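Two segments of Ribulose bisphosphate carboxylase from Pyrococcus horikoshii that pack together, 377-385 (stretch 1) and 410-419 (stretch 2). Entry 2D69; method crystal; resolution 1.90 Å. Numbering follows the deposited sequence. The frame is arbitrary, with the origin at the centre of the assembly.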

# COMPACT_ATOMS: atom_id res chain seq x y z
N GLY A 377 -8.34 -6.88 -50.22
CA GLY A 377 -8.53 -7.51 -51.51
C GLY A 377 -8.01 -6.79 -52.73
O GLY A 377 -8.13 -7.29 -53.85
N HIS A 378 -7.43 -5.60 -52.54
CA HIS A 378 -7.03 -4.81 -53.68
C HIS A 378 -6.04 -5.66 -54.46
O HIS A 378 -5.19 -6.31 -53.86
CB HIS A 378 -6.37 -3.53 -53.21
CG HIS A 378 -6.16 -2.54 -54.30
ND1 HIS A 378 -5.18 -2.68 -55.24
CD2 HIS A 378 -6.83 -1.41 -54.62
CE1 HIS A 378 -5.23 -1.67 -56.09
NE2 HIS A 378 -6.20 -0.86 -55.71
N PRO A 379 -6.16 -5.70 -55.78
CA PRO A 379 -5.20 -6.43 -56.62
C PRO A 379 -3.72 -6.11 -56.41
O PRO A 379 -2.90 -6.98 -56.68
CB PRO A 379 -5.61 -6.05 -58.05
CG PRO A 379 -7.05 -5.78 -57.94
CD PRO A 379 -7.26 -5.12 -56.58
N ASP A 380 -3.38 -4.92 -55.93
CA ASP A 380 -1.98 -4.57 -55.74
C ASP A 380 -1.56 -4.70 -54.28
O ASP A 380 -0.44 -4.37 -53.92
CB ASP A 380 -1.72 -3.15 -56.22
CG ASP A 380 -1.81 -3.02 -57.69
OD1 ASP A 380 -2.17 -1.92 -58.17
OD2 ASP A 380 -1.56 -3.95 -58.44
N GLY A 381 -2.45 -5.22 -53.44
CA GLY A 381 -2.12 -5.52 -52.05
C GLY A 381 -2.75 -4.50 -51.09
O GLY A 381 -3.30 -3.50 -51.52
N PRO A 382 -2.68 -4.79 -49.81
CA PRO A 382 -3.36 -3.97 -48.79
C PRO A 382 -2.90 -2.52 -48.72
O PRO A 382 -3.71 -1.65 -48.51
CB PRO A 382 -3.11 -4.71 -47.47
CG PRO A 382 -2.07 -5.72 -47.74
CD PRO A 382 -2.00 -5.98 -49.24
N ARG A 383 -1.62 -2.24 -48.91
CA ARG A 383 -1.19 -0.84 -48.93
C ARG A 383 -1.90 -0.06 -50.03
O ARG A 383 -2.42 1.02 -49.80
CB ARG A 383 0.30 -0.75 -49.18
CG ARG A 383 0.99 0.52 -48.75
CD ARG A 383 2.30 0.63 -49.43
NE ARG A 383 3.39 1.17 -48.63
CZ ARG A 383 4.27 0.47 -47.91
NH1 ARG A 383 4.19 -0.85 -47.77
NH2 ARG A 383 5.23 1.13 -47.28
N ALA A 384 -1.94 -0.63 -51.22
CA ALA A 384 -2.61 -0.00 -52.33
C ALA A 384 -4.09 0.12 -52.10
O ALA A 384 -4.69 1.11 -52.49
CB ALA A 384 -2.35 -0.77 -53.65
N GLY A 385 -4.69 -0.86 -51.45
CA GLY A 385 -6.11 -0.77 -51.13
C GLY A 385 -6.44 0.38 -50.21
O GLY A 385 -7.50 1.00 -50.29
N PRO A 410 -3.58 5.57 -59.48
CA PRO A 410 -3.53 4.19 -60.01
C PRO A 410 -4.25 3.16 -59.11
O PRO A 410 -4.83 2.19 -59.61
CB PRO A 410 -2.02 3.88 -60.08
CG PRO A 410 -1.40 5.25 -60.26
CD PRO A 410 -2.23 6.16 -59.38
N GLU A 411 -4.22 3.39 -57.80
CA GLU A 411 -4.80 2.45 -56.86
C GLU A 411 -6.31 2.48 -56.99
O GLU A 411 -6.99 1.45 -57.04
CB GLU A 411 -4.34 2.77 -55.43
CG GLU A 411 -2.85 2.52 -55.20
CD GLU A 411 -1.95 3.68 -55.60
OE1 GLU A 411 -0.73 3.48 -55.48
OE2 GLU A 411 -2.41 4.77 -56.02
N LEU A 412 -6.85 3.69 -57.07
CA LEU A 412 -8.28 3.85 -57.19
C LEU A 412 -8.71 3.35 -58.57
O LEU A 412 -9.74 2.72 -58.72
CB LEU A 412 -8.68 5.31 -56.95
CG LEU A 412 -10.15 5.60 -57.20
CD1 LEU A 412 -11.07 4.75 -56.27
CD2 LEU A 412 -10.42 7.10 -57.09
N LYS A 413 -7.90 3.60 -59.60
CA LYS A 413 -8.23 3.11 -60.95
C LYS A 413 -8.37 1.58 -60.95
O LYS A 413 -9.32 1.05 -61.49
CB LYS A 413 -7.19 3.59 -61.96
CG LYS A 413 -7.61 3.49 -63.45
CD LYS A 413 -6.43 3.83 -64.34
CE LYS A 413 -6.85 4.33 -65.71
NZ LYS A 413 -5.70 4.22 -66.68
N LYS A 414 -7.45 0.86 -60.30
CA LYS A 414 -7.47 -0.61 -60.31
C LYS A 414 -8.65 -1.16 -59.53
O LYS A 414 -9.24 -2.18 -59.89
CB LYS A 414 -6.19 -1.22 -59.74
CG LYS A 414 -5.68 -2.46 -60.51
CD LYS A 414 -4.33 -2.15 -61.16
CE LYS A 414 -3.57 -3.39 -61.63
NZ LYS A 414 -2.83 -3.04 -62.93
N SER A 415 -8.97 -0.48 -58.43
CA SER A 415 -10.05 -0.88 -57.56
C SER A 415 -11.36 -0.79 -58.36
O SER A 415 -12.18 -1.69 -58.29
CB SER A 415 -10.08 0.02 -56.31
OG SER A 415 -11.20 -0.25 -55.49
N LEU A 416 -11.57 0.32 -59.06
CA LEU A 416 -12.78 0.51 -59.87
C LEU A 416 -12.92 -0.55 -60.99
O LEU A 416 -13.98 -1.12 -61.22
CB LEU A 416 -12.80 1.93 -60.47
CG LEU A 416 -12.98 3.05 -59.42
CD1 LEU A 416 -12.94 4.41 -60.08
CD2 LEU A 416 -14.26 2.89 -58.53
N ARG A 417 -11.82 -0.85 -61.65
CA ARG A 417 -11.82 -1.82 -62.73
C ARG A 417 -12.20 -3.21 -62.16
O ARG A 417 -13.02 -3.91 -62.73
CB ARG A 417 -10.46 -1.77 -63.39
CG ARG A 417 -10.24 -2.58 -64.65
CD ARG A 417 -8.75 -2.57 -65.08
NE ARG A 417 -8.09 -3.84 -64.73
CZ ARG A 417 -8.00 -4.90 -65.57
NH1 ARG A 417 -8.53 -4.82 -66.79
NH2 ARG A 417 -7.40 -6.03 -65.18
N GLU A 418 -11.67 -3.57 -60.98
CA GLU A 418 -11.95 -4.89 -60.38
C GLU A 418 -13.41 -5.15 -60.04
O GLU A 418 -13.89 -6.25 -60.20
CB GLU A 418 -11.19 -5.12 -59.08
CG GLU A 418 -9.86 -5.80 -59.27
CD GLU A 418 -9.93 -7.26 -59.70
OE1 GLU A 418 -10.86 -8.01 -59.24
OE2 GLU A 418 -9.01 -7.67 -60.48
N VAL A 419 -14.08 -4.14 -59.49
CA VAL A 419 -15.52 -4.22 -59.22
C VAL A 419 -16.27 -4.66 -60.44
O VAL A 419 -17.09 -5.56 -60.37
CB VAL A 419 -16.10 -2.84 -58.74
CG1 VAL A 419 -17.67 -2.72 -58.95
CG2 VAL A 419 -15.71 -2.61 -57.33

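This is a small contact between a turn that leads into a helix and the side of a second helix, fastened by one hydrogen bond from a histidine ring to a backbone carbonyl. Stretch 1 makes a type I beta turn from His-378 to Gly-381, closed by the bond from Gly-381 N to His-378 O (3.0 Å). Gly-381 sits at the N-cap position, right before the helix that starts at Pro-382, and its O accepts from Gly-385 N (3.0 Å). Its backbone angles suit glycine, because a CB would jam against the carbonyl O of Asp-380. Stretch 2 is helical throughout.

His-378 is the centre of the contact. Its NE2 donates to Glu-411 O at 2.8 Å, and the angle of 174° makes the bond nearly straight. The carbonyl lies at the ring edge, near the ring plane, where the N-H points. Glu-411 O also accepts the helical bond from Ser-415 N (3.1 Å), so this one oxygen serves both the helix and the histidine. The other ring nitrogen, His-378 ND1, accepts from Asp-380 N at 3.0 Å. Both ring nitrogens are used, and the imidazole ties the turn to the helix.

Around this bond the stretches meet through van der Waals packing. His-378 CE1 lies 3.8 Å from Lys-414 CB, and His-378 CD2 lies 3.9 Å from Ser-415 CB. Pro-379 points toward the helix, and its CG comes tightly against Glu-418 CG at 3.1 Å. Asp-380 OD1 is 3.7 Å from Lys-414 CD, an approach to the aliphatic part of the lysine without a salt bridge. Ala-384 CB packs on Glu-411 CG at 3.7 Å. The backbones are close here, with Ala-384 CA and Glu-411 CA 5.6 Å apart. His-378 CA is 6.3 Å from Ser-415 CA, so the start of stretch 1 lies by Ser-415 and its helical end by Glu-411.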